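Local coordinates for DNA-binding response regulator (Paenisporosarcina sp. TG-14, PDB 6JQS), which probably binds DNA through a LuxR-family helix-turn-helix domain and regulates transcription in a spore-forming bacterium, at residues A[10-14]-A[15-19]; A[19-22]-A[23-27]; A[28-31]-A[32-36]; A[64-68]-A[69-73]. All blocks are in the same frame, centred on the assembly; numbering follows the deposited sequence.

Interaction 1: A[10-14]-A[15-19]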
# COMPACT_ATOMS: atom_id res chain seq x y z
N SER A 10 6.92 -11.66 -5.96
CA SER A 10 5.75 -11.12 -5.22
C SER A 10 4.65 -10.67 -6.20
O SER A 10 4.90 -10.69 -7.42
CB SER A 10 6.21 -10.01 -4.30
OG SER A 10 5.12 -9.43 -3.60
N LEU A 11 3.48 -10.30 -5.69
CA LEU A 11 2.32 -9.75 -6.44
C LEU A 11 2.46 -8.22 -6.49
O LEU A 11 1.85 -7.59 -7.36
CB LEU A 11 1.02 -10.17 -5.74
CG LEU A 11 -0.22 -10.37 -6.61
CD1 LEU A 11 0.09 -11.17 -7.87
CD2 LEU A 11 -1.32 -11.04 -5.80
N LEU A 12 3.24 -7.67 -5.55
CA LEU A 12 3.55 -6.22 -5.44
C LEU A 12 5.03 -6.00 -5.72
O LEU A 12 5.85 -6.89 -5.37
CB LEU A 12 3.33 -5.71 -4.01
CG LEU A 12 2.10 -6.19 -3.26
CD1 LEU A 12 2.36 -6.11 -1.76
CD2 LEU A 12 0.90 -5.34 -3.66
N THR A 13 5.36 -4.80 -6.17
CA THR A 13 6.73 -4.25 -6.14
C THR A 13 7.05 -3.93 -4.68
O THR A 13 6.06 -3.81 -3.90
CB THR A 13 6.86 -2.99 -7.02
OG1 THR A 13 6.23 -1.89 -6.35
CG2 THR A 13 6.23 -3.19 -8.39
N GLY A 14 8.35 -3.85 -4.37
CA GLY A 14 8.91 -3.34 -3.11
C GLY A 14 8.29 -2.01 -2.73
O GLY A 14 8.00 -1.77 -1.54
N ARG A 15 8.09 -1.12 -3.71
CA ARG A 15 7.55 0.23 -3.42
C ARG A 15 6.11 0.09 -2.92
O ARG A 15 5.85 0.70 -1.91
CB ARG A 15 7.64 1.15 -4.63
CG ARG A 15 7.01 2.51 -4.37
CD ARG A 15 7.66 3.59 -5.20
NE ARG A 15 8.92 4.07 -4.62
CZ ARG A 15 9.78 4.84 -5.28
NH1 ARG A 15 10.91 5.23 -4.70
NH2 ARG A 15 9.53 5.20 -6.53
N GLU A 16 5.24 -0.63 -3.64
CA GLU A 16 3.82 -0.89 -3.31
C GLU A 16 3.75 -1.52 -1.91
O GLU A 16 2.97 -1.06 -1.11
CB GLU A 16 3.16 -1.80 -4.35
CG GLU A 16 2.71 -1.14 -5.67
CD GLU A 16 2.29 -2.15 -6.75
OE1 GLU A 16 2.87 -3.25 -6.73
OE2 GLU A 16 1.30 -1.88 -7.56
N ARG A 17 4.57 -2.53 -1.62
CA ARG A 17 4.59 -3.16 -0.26
C ARG A 17 4.98 -2.12 0.79
O ARG A 17 4.33 -2.07 1.83
CB ARG A 17 5.56 -4.35 -0.20
CG ARG A 17 5.58 -5.03 1.17
CD ARG A 17 6.61 -6.16 1.32
NE ARG A 17 6.42 -7.18 0.31
CZ ARG A 17 7.05 -7.20 -0.87
NH1 ARG A 17 7.92 -6.26 -1.19
NH2 ARG A 17 6.79 -8.16 -1.74
N GLU A 18 5.96 -1.27 0.53
CA GLU A 18 6.36 -0.24 1.53
C GLU A 18 5.23 0.76 1.73
O GLU A 18 5.10 1.26 2.85
CB GLU A 18 7.55 0.63 1.12
CG GLU A 18 8.90 -0.06 1.03
CD GLU A 18 9.90 0.90 0.39
OE1 GLU A 18 10.24 0.70 -0.80
OE2 GLU A 18 10.29 1.88 1.07
N ILE A 19 4.54 1.17 0.67
CA ILE A 19 3.39 2.10 0.85
C ILE A 19 2.32 1.48 1.78
O ILE A 19 1.79 2.21 2.66
CB ILE A 19 2.81 2.52 -0.51
CG1 ILE A 19 3.77 3.44 -1.26
CG2 ILE A 19 1.43 3.15 -0.27
CD1 ILE A 19 3.45 3.57 -2.76
O HOH W 1 9.18 -3.58 0.63

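Interaction 2: A[19-22]-A[23-27]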
# COMPACT_ATOMS: atom_id res chain seq x y z
N ILE A 19 4.54 1.17 0.67
CA ILE A 19 3.39 2.10 0.85
C ILE A 19 2.32 1.48 1.78
O ILE A 19 1.79 2.21 2.66
CB ILE A 19 2.81 2.52 -0.51
CG1 ILE A 19 3.77 3.44 -1.26
CG2 ILE A 19 1.43 3.15 -0.27
CD1 ILE A 19 3.45 3.57 -2.76
N PHE A 20 1.91 0.25 1.53
CA PHE A 20 0.84 -0.41 2.32
C PHE A 20 1.36 -0.69 3.74
O PHE A 20 0.51 -0.63 4.65
CB PHE A 20 0.31 -1.66 1.62
CG PHE A 20 -0.69 -1.36 0.54
CD1 PHE A 20 -2.02 -1.21 0.86
CD2 PHE A 20 -0.29 -1.03 -0.75
CE1 PHE A 20 -2.95 -0.78 -0.08
CE2 PHE A 20 -1.24 -0.65 -1.70
CZ PHE A 20 -2.55 -0.52 -1.36
N GLN A 21 2.63 -1.05 3.94
CA GLN A 21 3.17 -1.22 5.34
C GLN A 21 3.04 0.10 6.11
O GLN A 21 2.74 0.07 7.29
CB GLN A 21 4.61 -1.73 5.33
CG GLN A 21 5.06 -2.20 6.71
CD GLN A 21 4.21 -3.34 7.25
OE1 GLN A 21 4.33 -4.48 6.83
NE2 GLN A 21 3.23 -3.01 8.06
N LEU A 22 3.20 1.26 5.46
CA LEU A 22 2.99 2.55 6.13
C LEU A 22 1.53 2.88 6.35
O LEU A 22 1.25 3.53 7.39
CB LEU A 22 3.73 3.69 5.38
CG LEU A 22 5.24 3.50 5.23
CD1 LEU A 22 5.89 4.73 4.61
CD2 LEU A 22 5.92 3.21 6.56
N LEU A 23 0.60 2.54 5.44
CA LEU A 23 -0.84 2.68 5.73
C LEU A 23 -1.17 1.84 6.97
O LEU A 23 -1.87 2.27 7.84
CB LEU A 23 -1.65 2.22 4.53
CG LEU A 23 -1.61 3.17 3.33
CD1 LEU A 23 -2.24 2.48 2.12
CD2 LEU A 23 -2.30 4.47 3.65
N VAL A 24 -0.68 0.61 7.07
CA VAL A 24 -0.97 -0.16 8.32
C VAL A 24 -0.61 0.71 9.54
O VAL A 24 -1.36 0.67 10.58
CB VAL A 24 -0.18 -1.48 8.26
CG1 VAL A 24 -0.13 -2.12 9.63
CG2 VAL A 24 -0.81 -2.39 7.24
N ARG A 25 0.48 1.48 9.46
CA ARG A 25 1.00 2.30 10.59
C ARG A 25 0.31 3.66 10.66
O ARG A 25 0.81 4.51 11.38
CB ARG A 25 2.51 2.46 10.47
CG ARG A 25 3.25 1.15 10.63
CD ARG A 25 4.73 1.28 10.62
NE ARG A 25 5.21 -0.08 10.45
CZ ARG A 25 6.24 -0.44 9.71
NH1 ARG A 25 6.95 0.45 9.05
NH2 ARG A 25 6.54 -1.73 9.60
N ASP A 26 -0.81 3.85 9.99
CA ASP A 26 -1.70 5.03 10.10
C ASP A 26 -1.01 6.28 9.52
O ASP A 26 -1.43 7.37 9.91
CB ASP A 26 -2.25 5.22 11.53
CG ASP A 26 -3.50 6.09 11.63
OD1 ASP A 26 -4.29 6.17 10.63
OD2 ASP A 26 -3.68 6.72 12.70
N TYR A 27 -0.08 6.12 8.58
CA TYR A 27 0.51 7.26 7.80
C TYR A 27 -0.54 7.74 6.79
O TYR A 27 -1.24 6.92 6.20
CB TYR A 27 1.76 6.86 7.04
CG TYR A 27 3.01 6.78 7.87
CD1 TYR A 27 3.14 5.84 8.87
CD2 TYR A 27 4.10 7.61 7.61
CE1 TYR A 27 4.29 5.74 9.64
CE2 TYR A 27 5.26 7.52 8.36
CZ TYR A 27 5.35 6.59 9.38
OH TYR A 27 6.48 6.48 10.14

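Interaction 3: A[28-31]-A[32-36]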
# COMPACT_ATOMS: atom_id res chain seq x y z
N SER A 28 -0.65 9.05 6.64
CA SER A 28 -1.36 9.69 5.52
C SER A 28 -0.55 9.52 4.22
O SER A 28 0.67 9.27 4.27
CB SER A 28 -1.55 11.16 5.80
OG SER A 28 -0.28 11.78 5.83
N THR A 29 -1.18 9.67 3.07
CA THR A 29 -0.48 9.54 1.77
C THR A 29 0.60 10.64 1.71
O THR A 29 1.68 10.35 1.22
CB THR A 29 -1.53 9.44 0.65
OG1 THR A 29 -2.39 10.57 0.68
CG2 THR A 29 -2.35 8.18 0.80
N LYS A 30 0.37 11.78 2.37
CA LYS A 30 1.30 12.93 2.43
C LYS A 30 2.54 12.56 3.25
O LYS A 30 3.62 12.70 2.70
CB LYS A 30 0.62 14.18 2.99
CG LYS A 30 1.55 15.37 3.19
CD LYS A 30 0.92 16.68 2.77
CE LYS A 30 1.94 17.80 2.66
NZ LYS A 30 2.50 18.15 3.98
N ASP A 31 2.37 12.00 4.45
CA ASP A 31 3.50 11.43 5.26
C ASP A 31 4.27 10.40 4.43
O ASP A 31 5.53 10.37 4.50
CB ASP A 31 3.01 10.80 6.57
CG ASP A 31 2.22 11.72 7.50
OD1 ASP A 31 2.43 12.97 7.40
OD2 ASP A 31 1.41 11.20 8.32
N ILE A 32 3.58 9.50 3.73
CA ILE A 32 4.23 8.37 2.99
C ILE A 32 5.13 8.96 1.88
O ILE A 32 6.25 8.42 1.60
CB ILE A 32 3.16 7.40 2.44
CG1 ILE A 32 2.36 6.72 3.57
CG2 ILE A 32 3.79 6.36 1.52
CD1 ILE A 32 1.40 5.64 3.11
N SER A 33 4.63 9.97 1.19
CA SER A 33 5.31 10.55 0.01
C SER A 33 6.61 11.22 0.48
O SER A 33 7.66 10.95 -0.13
CB SER A 33 4.40 11.48 -0.71
OG SER A 33 4.08 12.58 0.09
N ILE A 34 6.54 11.96 1.59
CA ILE A 34 7.73 12.55 2.29
C ILE A 34 8.71 11.42 2.63
O ILE A 34 9.83 11.44 2.09
CB ILE A 34 7.29 13.38 3.51
CG1 ILE A 34 6.53 14.63 3.06
CG2 ILE A 34 8.47 13.71 4.41
CD1 ILE A 34 5.93 15.45 4.18
N GLN A 35 8.32 10.42 3.42
CA GLN A 35 9.25 9.35 3.85
C GLN A 35 9.89 8.63 2.66
O GLN A 35 11.07 8.31 2.76
CB GLN A 35 8.56 8.31 4.73
CG GLN A 35 9.57 7.35 5.35
CD GLN A 35 8.97 6.53 6.46
OE1 GLN A 35 8.10 6.99 7.19
NE2 GLN A 35 9.42 5.29 6.56
N LEU A 36 9.14 8.30 1.59
CA LEU A 36 9.70 7.52 0.44
C LEU A 36 10.26 8.46 -0.65
O LEU A 36 10.90 7.96 -1.58
CB LEU A 36 8.63 6.59 -0.13
CG LEU A 36 8.01 5.58 0.85
CD1 LEU A 36 6.94 4.76 0.15
CD2 LEU A 36 9.05 4.66 1.47

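Interaction 4: A[64-68]-A[69-73]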
# COMPACT_ATOMS: atom_id res chain seq x y z
N LEU A 64 -6.11 -5.87 4.26
CA LEU A 64 -6.51 -7.18 4.84
C LEU A 64 -6.12 -8.26 3.84
O LEU A 64 -5.63 -9.33 4.30
CB LEU A 64 -8.00 -7.21 5.19
CG LEU A 64 -8.43 -6.20 6.27
CD1 LEU A 64 -9.93 -6.15 6.38
CD2 LEU A 64 -7.82 -6.52 7.63
N GLU A 65 -6.27 -8.03 2.53
CA GLU A 65 -5.86 -9.03 1.49
C GLU A 65 -4.36 -9.31 1.56
O GLU A 65 -3.97 -10.54 1.58
CB GLU A 65 -6.28 -8.62 0.08
CG GLU A 65 -7.70 -9.01 -0.22
CD GLU A 65 -7.97 -10.52 -0.23
OE1 GLU A 65 -7.42 -11.22 -1.13
OE2 GLU A 65 -8.70 -10.98 0.65
N LEU A 66 -3.56 -8.26 1.71
CA LEU A 66 -2.08 -8.33 1.74
C LEU A 66 -1.62 -8.91 3.10
O LEU A 66 -0.63 -9.64 3.09
CB LEU A 66 -1.48 -6.96 1.45
CG LEU A 66 -1.76 -6.36 0.07
CD1 LEU A 66 -1.28 -4.93 0.01
CD2 LEU A 66 -1.12 -7.20 -1.02
N LEU A 67 -2.30 -8.65 4.22
CA LEU A 67 -2.05 -9.40 5.50
C LEU A 67 -2.38 -10.88 5.29
O LEU A 67 -1.56 -11.73 5.73
CB LEU A 67 -2.87 -8.83 6.67
CG LEU A 67 -2.46 -7.45 7.16
CD1 LEU A 67 -3.58 -6.80 7.94
CD2 LEU A 67 -1.15 -7.51 7.97
N ARG A 68 -3.49 -11.23 4.63
CA ARG A 68 -3.88 -12.66 4.42
C ARG A 68 -2.85 -13.36 3.53
O ARG A 68 -2.67 -14.57 3.68
CB ARG A 68 -5.22 -12.76 3.71
CG ARG A 68 -6.41 -12.52 4.61
CD ARG A 68 -7.65 -12.21 3.82
NE ARG A 68 -8.66 -11.73 4.73
CZ ARG A 68 -9.53 -10.73 4.46
NH1 ARG A 68 -9.53 -10.09 3.32
NH2 ARG A 68 -10.39 -10.36 5.38
N LEU A 69 -2.20 -12.63 2.63
CA LEU A 69 -1.21 -13.20 1.67
C LEU A 69 0.20 -13.26 2.27
O LEU A 69 1.10 -13.68 1.54
CB LEU A 69 -1.15 -12.34 0.40
CG LEU A 69 -2.31 -12.47 -0.58
CD1 LEU A 69 -2.16 -11.43 -1.68
CD2 LEU A 69 -2.40 -13.85 -1.18
N GLY A 70 0.41 -12.73 3.47
CA GLY A 70 1.73 -12.69 4.14
C GLY A 70 2.63 -11.59 3.63
O GLY A 70 3.80 -11.59 4.01
N GLU A 71 2.11 -10.60 2.89
CA GLU A 71 2.92 -9.49 2.32
C GLU A 71 3.18 -8.36 3.30
O GLU A 71 4.10 -7.56 3.04
CB GLU A 71 2.22 -8.91 1.09
CG GLU A 71 2.33 -9.82 -0.10
CD GLU A 71 3.75 -10.05 -0.63
OE1 GLU A 71 3.90 -10.93 -1.50
OE2 GLU A 71 4.71 -9.38 -0.17
N LEU A 72 2.35 -8.20 4.33
CA LEU A 72 2.48 -7.11 5.32
C LEU A 72 2.54 -7.76 6.72
O LEU A 72 1.98 -8.82 6.87
CB LEU A 72 1.27 -6.18 5.23
CG LEU A 72 1.01 -5.46 3.89
CD1 LEU A 72 -0.29 -4.67 3.97
CD2 LEU A 72 2.15 -4.55 3.53
N SER A 73 3.06 -7.04 7.69
CA SER A 73 2.88 -7.36 9.12
C SER A 73 1.92 -6.36 9.74
O SER A 73 1.95 -5.20 9.34
CB SER A 73 4.17 -7.31 9.86
OG SER A 73 4.84 -6.10 9.55

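Interaction 1: A[10-14]-A[15-19]
The guanidinium of Arg17 meets Ser10 at its edge, near the plane, where NH2 comes within 2.8 Å of Ser10 OG at an angle too poor for a hydrogen bond; a water in plane at the edge of the same group donates to Gly14 O and accepts only weakly from NH1. Both Ser10 and Arg17 have their strongest polar partner in Glu71, which receives a salt bridge from Arg17 NE and probably a hydrogen bond from Ser10 OG. Next to this cluster, Thr13 and Glu16 form a capping box that starts helix 14-24, the first helix of the LuxR-type DNA-binding domain. One half of the box is the straight bond from Glu16 N to Thr13 OG1 (3.1 Å, 177°), for which OG1 sits between the backbone N and the carbonyl carbon (chi1 75°). The Glu16 side chain crosses that of Thr13 at about a right angle and is extended beyond CG, which lets it reach the loop. Leu12 touches both helix residues, with CB 3.7 Å from Glu16 OE1 and CD1 4.0 Å from Arg17 CB. The box is closed by Glu16 OE1, whose anti lone pair accepts from Thr13 N at 3.0 Å.

Interaction 2: A[19-22]-A[23-27]
From Ile19 to Val24 the backbone keeps regular helical bonds, and then it turns off at Asp26, whose positive phi of 69° makes it the C-prime residue of a Schellman motif closing helix 14-24, with bonds from Tyr27 N to Leu22 O (3.1 Å) and from Asp26 N to Leu23 O.

Phe20 and Leu23 run alongside each other in the same direction, and Leu23 CD1 makes a CH-pi contact over one face of the Phe20 ring, 4.3 Å from its centroid. Ala62, Ile63 and Leu66 of helix 59-68 also touch the Phe20 side chain, which joins this helix to the core of the domain.

A second cluster faces the C-terminal tail. Chi1 of -167° swings Gln21 CG away from the backbone N and over one face of the Arg25 guanidinium, toward its rim, 3.3 Å from NH2; the bend at chi2 then turns the amide, whose plane is only 14° from that of the guanidinium. Gln21 NE2 reaches past Val24 CB to donate to Ser73 O, and Arg25 NH2 donates to Asp75 O, so both polar ends tie the C-terminal tail to the helix. Past the turn, the Tyr27 ring packs against Leu22: CG lies 4.0 Å from Leu22 CB, and Leu22 CD2 stands over one ring face, displaced from the ring centre.

Interaction 3: A[28-31]-A[32-36]
A chi1 of 64° sets Ser33 OG between its own backbone N and carbonyl carbon, from where the hydroxyl turns back one helical turn and donates to Lys30 O at 2.7 Å. That carbonyl also takes the nearly straight bond from Ile34 N (3.2 Å, 174°), so two good donors grip one oxygen, with a weak third approach from Ser33 N. Ile32 has CG1 anti to the carbonyl carbon (chi1 -64°), which lays this methylene against Ser28 O at 3.1 Å, beside the bond that the same oxygen accepts from Ile32 N.

Helix 29-36, probably the first helix of the helix-turn-helix unit, opens with a capping box. Ser28 OG accepts from Asp31 N at 3.0 Å, and the reciprocal bond, from Ser28 N to Asp31 OD2, is weak. Farther along, Ile34 packs its CG1 3.5 Å from Lys30 O, while Gln35 N bonds to Asp31 O.

The sides of this short helix serve different neighbours. Ile32 touches Leu22 and Leu23 of helix 14-24, whereas Thr29 and Ser33 face Val43 of helix 40-54, and Thr29 OG1 is hydrogen-bonded to Glu40. The chemistry implies a helix secured from its first turn: the cap occupies an early amide, the serine hydroxyl finds its acceptor within the helix, and the acidic Asp31 near the N-terminal end would probably be stabilised by the helix dipole.

Interaction 4: A[64-68]-A[69-73]
Leu72 reaches back from the loop to the last turn of helix 59-68, beginning with CB, which rests 3.9 Å from Leu67 CD2. With chi1 at -60°, CG is turned away from the carbonyl carbon and toward Leu66, coming to 3.8 Å from Leu66 CB, and CD1 presses closer still to that same CB, at 3.6 Å, with Leu66 CD1 a little beyond. The other branch, CD2, packs on Arg17 O of helix 14-24. The two leucine side chains, Leu66 and Leu72, cross at a slant.

The fold-back is made possible by a Schellman motif at Gly70, whose phi is 79°. Glu71 N bonds to Leu66 O at 2.9 Å, nearly in line with the carbonyl, whereas Gly70 N approaches Leu67 O from above the carbonyl plane at 3.2 Å. Leu69 N still makes a helical bond to Glu65 O, and the Leu69 side chain lies along that oxygen, with CG 3.3 Å away.

On the outer surface, Arg68 NH1 forms a salt bridge with Glu65 OE2, meeting the anti side of the carboxylate at 2.9 Å. The Glu71 carboxylate turns instead to helix 14-24, where Arg17 is its main partner. The contact thus separates its chemistry: leucines bury the apolar underside of the turn against Phe20, while the carboxylates bind charged and polar partners, and the chain end is joined to helix 14-24 by both means.

The contacts follow one another along a single, all-helical chain, the first two overlapping at Ile19. Interactions 1 and 2 occupy the start and end of helix 14-24, their centres 12 Å apart. Interaction 3 follows on helix 29-36, its centre 9 Å from that of interaction 2, and Ile32 and Leu36 pack against helix 14-24. Interaction 4, where helix 59-68 ends, lies across the chain's centre from interaction 3, about 21 Å between centres, and the two do not touch. Helix 14-24 therefore bridges them: interaction 4 reaches interaction 1 through the Arg17-Glu71 salt bridge and interaction 2 through Gln21 and Ser73, uniting both flanks of the DNA-binding domain.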